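Local structure of VMB-1 (Vibrio alginolyticus, 6JV4) at residues D132-H144 with V150-F164. The protein probably hydrolyses beta-lactam antibiotics to substituted beta-amino acids, as a zinc-dependent subclass B1 metallo-beta-lactamase. Numbering follows the deposited sequence.
Sequences DGVASVFYPGAGH and VVWLPNEKILFGGCF. With ZN (zinc ion), chain E; ZN (zinc ion), chain F.
CB of Cys-163 lies over one face of the His-144 imidazole, 3.6 Å from the ring centroid and displaced toward the rim, a CH-pi contact. The Phe-164 ring takes CG of Pro-140 on one face, 4.0 Å from its centroid, while CA of Gly-143 and the carbonyl O of Ala-142 sit at its edge; CG2 of Val-150 lies at the edge of the Phe-138 ring. Phe-164 reaches its partners because its CG is anti to the backbone N (chi1 -178°). A compact, rigid proline suits that face, and glycine suits 143, where a CB would run into the Phe-164 ring. Trp-184 of helix 184-194 also stacks on Phe-164.

The segments are joined further along by strands 135-138 and 150-153, an antiparallel hairpin. Ser-136 and Trp-152 exchange two backbone hydrogen bonds, as do Phe-138 and Val-150; Trp-152 N to Ser-136 O measures 2.8 Å. CB of the small Ala-135 lies 3.6 Å from CD2 of Leu-153. At the far end, Asn-155 ND2 donates a bent bond to Gly-133 O (3.1 Å), and a water joins Val-134 O to Asn-155 N and Glu-156 OE1.

His-144 NE2 binds one zinc at 2.0 Å alongside His-82 and His-84; Asp-86 and His-205 are fellow protein ligands of the other, bound by Cys-163 SG. The contact sets these ligands directly together: the NE2-zinc bond fixes the imidazole's direction, and CB of Cys-163 probably limits its tilt further.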
ATOM      1  N   ASP A 132     -17.132   1.706   2.165  1.00 18.78           N
ATOM      2  CA  ASP A 132     -18.234   0.772   2.529  1.00 21.14           C
ATOM      3  C   ASP A 132     -18.551  -0.167   1.359  1.00 19.22           C
ATOM      4  O   ASP A 132     -18.934   0.320   0.296  1.00 18.90           O
ATOM      5  CB  ASP A 132     -19.469   1.554   2.993  1.00 25.78           C
ATOM      6  CG  ASP A 132     -19.288   2.173   4.374  1.00 34.70           C
ATOM      7  OD1 ASP A 132     -18.416   1.683   5.155  1.00 40.58           O
ATOM      8  OD2 ASP A 132     -20.026   3.135   4.687  1.00 44.45           O
ATOM      9  N   GLY A 133     -18.356  -1.472   1.568  1.00 20.25           N
ATOM     10  CA  GLY A 133     -18.656  -2.546   0.600  1.00 19.80           C
ATOM     11  C   GLY A 133     -17.602  -2.686  -0.493  1.00 19.12           C
ATOM     12  O   GLY A 133     -17.834  -3.480  -1.445  1.00 21.11           O
ATOM     13  N   VAL A 134     -16.532  -1.887  -0.447  1.00 14.44           N
ATOM     14  CA  VAL A 134     -15.601  -1.753  -1.608  1.00 12.27           C
ATOM     15  C   VAL A 134     -14.158  -2.032  -1.169  1.00 11.25           C
ATOM     16  O   VAL A 134     -13.414  -2.563  -1.977  1.00 11.92           O
ATOM     17  CB  VAL A 134     -15.719  -0.360  -2.242  1.00 12.35           C
ATOM     18  CG1 VAL A 134     -14.743  -0.125  -3.386  1.00 12.54           C
ATOM     19  CG2 VAL A 134     -17.149  -0.172  -2.733  1.00 13.53           C
ATOM     20  N   ALA A 135     -13.753  -1.526  -0.013  1.00 10.11           N
ATOM     21  CA  ALA A 135     -12.344  -1.639   0.425  1.00 10.48           C
ATOM     22  C   ALA A 135     -12.277  -1.850   1.928  1.00 10.67           C
ATOM     23  O   ALA A 135     -12.756  -0.981   2.674  1.00 12.19           O
ATOM     24  CB  ALA A 135     -11.523  -0.467  -0.012  1.00 10.68           C
ATOM     25  N   SER A 136     -11.595  -2.931   2.336  1.00 10.75           N
ATOM     26  CA  SER A 136     -11.467  -3.364   3.738  1.00 10.88           C
ATOM     27  C   SER A 136      -9.997  -3.374   4.142  1.00 10.94           C
ATOM     28  O   SER A 136      -9.226  -4.060   3.471  1.00 10.55           O
ATOM     29  CB  SER A 136     -12.046  -4.754   3.927  1.00 13.64           C
ATOM     30  OG  SER A 136     -13.385  -4.753   3.432  1.00 20.78           O
ATOM     31  N   VAL A 137      -9.672  -2.666   5.198  1.00  9.54           N
ATOM     32  CA  VAL A 137      -8.308  -2.700   5.806  1.00  9.10           C
ATOM     33  C   VAL A 137      -8.197  -3.875   6.750  1.00  9.27           C
ATOM     34  O   VAL A 137      -9.146  -4.175   7.533  1.00  9.49           O
ATOM     35  CB  VAL A 137      -8.037  -1.387   6.545  1.00  9.27           C
ATOM     36  CG1 VAL A 137      -6.814  -1.490   7.444  1.00  9.83           C
ATOM     37  CG2 VAL A 137      -7.895  -0.251   5.559  1.00  9.73           C
ATOM     38  N   PHE A 138      -7.089  -4.589   6.679  1.00  8.66           N
ATOM     39  CA  PHE A 138      -6.790  -5.671   7.625  1.00  7.78           C
ATOM     40  C   PHE A 138      -5.368  -5.492   8.140  1.00  8.20           C
ATOM     41  O   PHE A 138      -4.455  -5.371   7.331  1.00  7.45           O
ATOM     42  CB  PHE A 138      -6.930  -7.050   6.999  1.00  8.02           C
ATOM     43  CG  PHE A 138      -6.559  -8.192   7.906  1.00  8.20           C
ATOM     44  CD1 PHE A 138      -7.254  -8.443   9.079  1.00  9.09           C
ATOM     45  CD2 PHE A 138      -5.549  -9.070   7.580  1.00  8.23           C
ATOM     46  CE1 PHE A 138      -6.931  -9.520   9.895  1.00  9.85           C
ATOM     47  CE2 PHE A 138      -5.257 -10.172   8.358  1.00  8.64           C
ATOM     48  CZ  PHE A 138      -5.936 -10.399   9.541  1.00  9.32           C
ATOM     49  N   TYR A 139      -5.203  -5.458   9.458  1.00  7.46           N
ATOM     50  CA  TYR A 139      -3.863  -5.479  10.085  1.00  8.06           C
ATOM     51  C   TYR A 139      -3.491  -6.915  10.432  1.00  8.22           C
ATOM     52  O   TYR A 139      -4.076  -7.494  11.377  1.00  8.35           O
ATOM     53  CB  TYR A 139      -3.841  -4.659  11.373  1.00  8.09           C
ATOM     54  CG  TYR A 139      -2.487  -4.705  12.028  1.00  8.23           C
ATOM     55  CD1 TYR A 139      -1.338  -4.295  11.377  1.00  8.24           C
ATOM     56  CD2 TYR A 139      -2.358  -5.178  13.327  1.00  8.60           C
ATOM     57  CE1 TYR A 139      -0.096  -4.332  11.997  1.00  8.17           C
ATOM     58  CE2 TYR A 139      -1.122  -5.263  13.939  1.00  8.88           C
ATOM     59  CZ  TYR A 139       0.027  -4.846  13.282  1.00  8.62           C
ATOM     60  OH  TYR A 139       1.240  -4.971  13.936  1.00  8.74           O
ATOM     61  N   PRO A 140      -2.483  -7.510   9.753  1.00  8.03           N
ATOM     62  CA  PRO A 140      -2.143  -8.927   9.969  1.00  8.90           C
ATOM     63  C   PRO A 140      -1.121  -9.171  11.089  1.00  9.37           C
ATOM     64  O   PRO A 140      -0.842 -10.298  11.441  1.00  9.91           O
ATOM     65  CB  PRO A 140      -1.569  -9.268   8.583  1.00  8.52           C
ATOM     66  CG  PRO A 140      -0.799  -8.044   8.215  1.00  8.48           C
ATOM     67  CD  PRO A 140      -1.731  -6.934   8.626  1.00  8.52           C
ATOM     68  N   GLY A 141      -0.521  -8.091  11.594  1.00  8.77           N
ATOM     69  CA  GLY A 141       0.643  -8.157  12.467  1.00  8.72           C
ATOM     70  C   GLY A 141       1.887  -7.617  11.785  1.00  8.26           C
ATOM     71  O   GLY A 141       1.848  -7.259  10.592  1.00  7.57           O
ATOM     72  N   ALA A 142       3.000  -7.599  12.513  1.00  7.79           N
ATOM     73  CA  ALA A 142       4.256  -7.024  11.972  1.00  8.23           C
ATOM     74  C   ALA A 142       4.822  -7.851  10.821  1.00  8.25           C
ATOM     75  O   ALA A 142       4.661  -9.116  10.792  1.00  8.10           O
ATOM     76  CB  ALA A 142       5.210  -6.900  13.124  1.00  9.04           C
ATOM     77  N   GLY A 143       5.530  -7.188   9.917  1.00  8.05           N
ATOM     78  CA  GLY A 143       6.317  -7.869   8.875  1.00  8.22           C
ATOM     79  C   GLY A 143       7.379  -6.937   8.359  1.00  8.12           C
ATOM     80  O   GLY A 143       8.414  -6.746   9.019  1.00  7.74           O
ATOM     81  N   HIS A 144       7.119  -6.339   7.225  1.00  8.18           N
ATOM     82  CA  HIS A 144       8.003  -5.300   6.651  1.00  7.78           C
ATOM     83  C   HIS A 144       8.218  -4.174   7.670  1.00  7.60           C
ATOM     84  O   HIS A 144       9.366  -3.657   7.795  1.00  6.96           O
ATOM     85  CB  HIS A 144       7.404  -4.810   5.357  1.00  8.95           C
ATOM     86  CG  HIS A 144       8.089  -3.596   4.837  1.00  9.07           C
ATOM     87  ND1 HIS A 144       9.366  -3.655   4.320  1.00  9.43           N
ATOM     88  CD2 HIS A 144       7.720  -2.299   4.806  1.00  9.51           C
ATOM     89  CE1 HIS A 144       9.694  -2.432   3.921  1.00  9.59           C
ATOM     90  NE2 HIS A 144       8.728  -1.596   4.185  1.00  9.29           N
ATOM     91  N   VAL A 150      -2.832  -4.406   5.008  1.00  6.63           N
ATOM     92  CA  VAL A 150      -3.215  -4.746   3.632  1.00  6.31           C
ATOM     93  C   VAL A 150      -4.636  -4.224   3.409  1.00  6.84           C
ATOM     94  O   VAL A 150      -5.367  -3.959   4.384  1.00  7.25           O
ATOM     95  CB  VAL A 150      -3.091  -6.257   3.375  1.00  6.02           C
ATOM     96  CG1 VAL A 150      -1.657  -6.737   3.595  1.00  6.28           C
ATOM     97  CG2 VAL A 150      -4.103  -7.060   4.186  1.00  6.30           C
ATOM     98  N   VAL A 151      -4.994  -4.132   2.145  1.00  7.36           N
ATOM     99  CA  VAL A 151      -6.329  -3.610   1.786  1.00  7.65           C
ATOM    100  C   VAL A 151      -6.935  -4.574   0.789  1.00  7.59           C
ATOM    101  O   VAL A 151      -6.301  -4.854  -0.229  1.00  8.14           O
ATOM    102  CB  VAL A 151      -6.273  -2.182   1.250  1.00  7.72           C
ATOM    103  CG1 VAL A 151      -7.695  -1.660   1.040  1.00  8.79           C
ATOM    104  CG2 VAL A 151      -5.470  -1.279   2.181  1.00  7.94           C
ATOM    105  N   TRP A 152      -8.125  -5.065   1.106  1.00  8.38           N
ATOM    106  CA  TRP A 152      -8.882  -6.024   0.282  1.00  8.28           C
ATOM    107  C   TRP A 152     -10.005  -5.352  -0.470  1.00  8.58           C
ATOM    108  O   TRP A 152     -10.708  -4.580   0.142  1.00  9.46           O
ATOM    109  CB  TRP A 152      -9.456  -7.094   1.206  1.00  8.54           C
ATOM    110  CG  TRP A 152     -10.335  -8.136   0.575  1.00  9.28           C
ATOM    111  CD1 TRP A 152     -11.607  -8.412   0.983  1.00 10.00           C
ATOM    112  CD2 TRP A 152     -10.014  -9.124  -0.426  1.00  9.96           C
ATOM    113  NE1 TRP A 152     -12.113  -9.485   0.291  1.00  9.76           N
ATOM    114  CE2 TRP A 152     -11.163  -9.930  -0.596  1.00  9.72           C
ATOM    115  CE3 TRP A 152      -8.884  -9.425  -1.202  1.00  9.88           C
ATOM    116  CZ2 TRP A 152     -11.174 -11.044  -1.438  1.00 10.26           C
ATOM    117  CZ3 TRP A 152      -8.915 -10.484  -2.077  1.00 10.70           C
ATOM    118  CH2 TRP A 152     -10.049 -11.304  -2.195  1.00 10.82           C
ATOM    119  N   LEU A 153     -10.120  -5.628  -1.766  1.00  8.20           N
ATOM    120  CA  LEU A 153     -11.190  -5.076  -2.622  1.00  9.06           C
ATOM    121  C   LEU A 153     -12.078  -6.268  -2.970  1.00  9.86           C
ATOM    122  O   LEU A 153     -11.755  -7.030  -3.869  1.00 10.49           O
ATOM    123  CB  LEU A 153     -10.570  -4.441  -3.863  1.00  9.90           C
ATOM    124  CG  LEU A 153      -9.502  -3.383  -3.612  1.00 10.19           C
ATOM    125  CD1 LEU A 153      -9.037  -2.741  -4.929  1.00 11.44           C
ATOM    126  CD2 LEU A 153      -9.949  -2.348  -2.635  1.00 10.43           C
ATOM    127  N   PRO A 154     -13.143  -6.518  -2.175  1.00 10.48           N
ATOM    128  CA  PRO A 154     -13.903  -7.750  -2.291  1.00 11.97           C
ATOM    129  C   PRO A 154     -14.588  -7.894  -3.654  1.00 12.21           C
ATOM    130  O   PRO A 154     -14.772  -9.043  -4.098  1.00 14.17           O
ATOM    131  CB  PRO A 154     -14.914  -7.630  -1.119  1.00 12.06           C
ATOM    132  CG  PRO A 154     -15.027  -6.159  -0.831  1.00 12.30           C
ATOM    133  CD  PRO A 154     -13.578  -5.718  -1.016  1.00 11.87           C
ATOM    134  N   ASN A 155     -15.000  -6.796  -4.290  1.00 12.12           N
ATOM    135  CA  ASN A 155     -15.733  -6.914  -5.583  1.00 14.12           C
ATOM    136  C   ASN A 155     -14.821  -7.494  -6.661  1.00 15.84           C
ATOM    137  O   ASN A 155     -15.326  -8.280  -7.493  1.00 18.52           O
ATOM    138  CB  ASN A 155     -16.378  -5.593  -5.994  1.00 14.63           C
ATOM    139  CG  ASN A 155     -17.356  -5.139  -4.939  1.00 17.53           C
ATOM    140  OD1 ASN A 155     -18.198  -5.928  -4.528  1.00 20.67           O
ATOM    141  ND2 ASN A 155     -17.250  -3.916  -4.469  1.00 21.74           N
ATOM    142  N   GLU A 156     -13.539  -7.118  -6.700  1.00 12.00           N
ATOM    143  CA  GLU A 156     -12.591  -7.537  -7.758  1.00 12.18           C
ATOM    144  C   GLU A 156     -11.633  -8.653  -7.301  1.00 11.04           C
ATOM    145  O   GLU A 156     -10.844  -9.146  -8.151  1.00 12.07           O
ATOM    146  CB  GLU A 156     -11.735  -6.327  -8.119  1.00 12.14           C
ATOM    147  CG  GLU A 156     -12.525  -5.165  -8.659  1.00 12.83           C
ATOM    148  CD  GLU A 156     -13.232  -4.215  -7.716  1.00 14.50           C
ATOM    149  OE1 GLU A 156     -13.065  -4.325  -6.479  1.00 15.09           O
ATOM    150  OE2 GLU A 156     -14.016  -3.393  -8.236  1.00 15.01           O
ATOM    151  N   LYS A 157     -11.654  -9.004  -6.037  1.00 10.03           N
ATOM    152  CA  LYS A 157     -10.754  -9.992  -5.394  1.00 10.37           C
ATOM    153  C   LYS A 157      -9.310  -9.516  -5.617  1.00 10.17           C
ATOM    154  O   LYS A 157      -8.406 -10.335  -5.884  1.00 10.87           O
ATOM    155  CB  LYS A 157     -10.972 -11.402  -5.947  1.00 11.46           C
ATOM    156  CG  LYS A 157     -12.424 -11.890  -5.975  1.00 12.03           C
ATOM    157  CD  LYS A 157     -13.007 -11.901  -4.596  1.00 13.18           C
ATOM    158  CE  LYS A 157     -14.449 -12.379  -4.541  1.00 14.82           C
ATOM    159  NZ  LYS A 157     -15.343 -11.394  -5.183  1.00 14.91           N
ATOM    160  N   ILE A 158      -9.099  -8.220  -5.423  1.00  9.60           N
ATOM    161  CA  ILE A 158      -7.735  -7.635  -5.475  1.00  9.06           C
ATOM    162  C   ILE A 158      -7.269  -7.434  -4.050  1.00  8.44           C
ATOM    163  O   ILE A 158      -7.955  -6.718  -3.280  1.00  8.92           O
ATOM    164  CB  ILE A 158      -7.699  -6.347  -6.278  1.00  9.05           C
ATOM    165  CG1 ILE A 158      -8.033  -6.620  -7.743  1.00  9.71           C
ATOM    166  CG2 ILE A 158      -6.338  -5.652  -6.091  1.00  8.97           C
ATOM    167  CD1 ILE A 158      -8.278  -5.393  -8.555  1.00 11.23           C
ATOM    168  N   LEU A 159      -6.095  -7.957  -3.743  1.00  7.87           N
ATOM    169  CA  LEU A 159      -5.497  -7.714  -2.423  1.00  8.47           C
ATOM    170  C   LEU A 159      -4.301  -6.782  -2.617  1.00  7.83           C
ATOM    171  O   LEU A 159      -3.329  -7.196  -3.310  1.00  8.04           O
ATOM    172  CB  LEU A 159      -5.025  -9.038  -1.820  1.00  8.73           C
ATOM    173  CG  LEU A 159      -4.309  -8.855  -0.483  1.00  9.60           C
ATOM    174  CD1 LEU A 159      -5.280  -8.311   0.560  1.00  9.85           C
ATOM    175  CD2 LEU A 159      -3.721 -10.207  -0.035  1.00 11.13           C
ATOM    176  N   PHE A 160      -4.374  -5.567  -2.094  1.00  7.04           N
ATOM    177  CA  PHE A 160      -3.197  -4.647  -2.023  1.00  6.84           C
ATOM    178  C   PHE A 160      -2.349  -5.039  -0.830  1.00  6.77           C
ATOM    179  O   PHE A 160      -2.735  -4.871   0.324  1.00  6.53           O
ATOM    180  CB  PHE A 160      -3.580  -3.170  -1.918  1.00  6.68           C
ATOM    181  CG  PHE A 160      -2.361  -2.293  -1.979  1.00  6.85           C
ATOM    182  CD1 PHE A 160      -1.710  -2.112  -3.184  1.00  7.05           C
ATOM    183  CD2 PHE A 160      -1.841  -1.718  -0.834  1.00  6.49           C
ATOM    184  CE1 PHE A 160      -0.559  -1.336  -3.258  1.00  7.35           C
ATOM    185  CE2 PHE A 160      -0.669  -0.971  -0.897  1.00  6.84           C
ATOM    186  CZ  PHE A 160      -0.016  -0.792  -2.100  1.00  6.71           C
ATOM    187  N   GLY A 161      -1.213  -5.669  -1.101  1.00  6.96           N
ATOM    188  CA  GLY A 161      -0.292  -6.161  -0.075  1.00  7.17           C
ATOM    189  C   GLY A 161       0.646  -5.091   0.456  1.00  7.33           C
ATOM    190  O   GLY A 161       1.069  -5.147   1.625  1.00  7.81           O
ATOM    191  N   GLY A 162       0.921  -4.082  -0.352  1.00  7.97           N
ATOM    192  CA  GLY A 162       1.899  -3.066   0.014  1.00  7.65           C
ATOM    193  C   GLY A 162       3.245  -3.685   0.294  1.00  7.88           C
ATOM    194  O   GLY A 162       3.551  -4.805  -0.218  1.00  8.34           O
ATOM    195  N   CYS A 163       4.067  -3.036   1.098  1.00  8.08           N
ATOM    196  CA  CYS A 163       5.448  -3.527   1.280  1.00  9.94           C
ATOM    197  C   CYS A 163       5.543  -4.770   2.155  1.00  8.85           C
ATOM    198  O   CYS A 163       6.617  -5.360   2.213  1.00  9.90           O
ATOM    199  CB  CYS A 163       6.349  -2.407   1.739  1.00 11.56           C
ATOM    200  SG  CYS A 163       6.470  -1.183   0.402  1.00 12.76           S
ATOM    201  N   PHE A 164       4.440  -5.190   2.789  1.00  8.53           N
ATOM    202  CA  PHE A 164       4.318  -6.483   3.470  1.00  8.01           C
ATOM    203  C   PHE A 164       4.424  -7.641   2.483  1.00  7.47           C
ATOM    204  O   PHE A 164       4.724  -8.798   2.965  1.00  6.49           O
ATOM    205  CB  PHE A 164       2.952  -6.495   4.138  1.00  7.47           C
ATOM    206  CG  PHE A 164       2.599  -7.708   4.953  1.00  7.34           C
ATOM    207  CD1 PHE A 164       3.208  -7.929   6.177  1.00  7.40           C
ATOM    208  CD2 PHE A 164       1.618  -8.584   4.511  1.00  6.77           C
ATOM    209  CE1 PHE A 164       2.864  -9.019   6.952  1.00  7.16           C
ATOM    210  CE2 PHE A 164       1.333  -9.716   5.259  1.00  7.50           C
ATOM    211  CZ  PHE A 164       1.919  -9.912   6.493  1.00  7.26           C
TER
HETATM  212 ZN    ZN E 301       8.639   0.387   3.761  1.00 10.96          ZN
HETATM  213 ZN    ZN F 302       8.561  -0.150   0.135  1.00 21.21          ZN
HETATM  214  O   HOH W   1     -14.267  -3.990  -4.102  1.00 11.50           O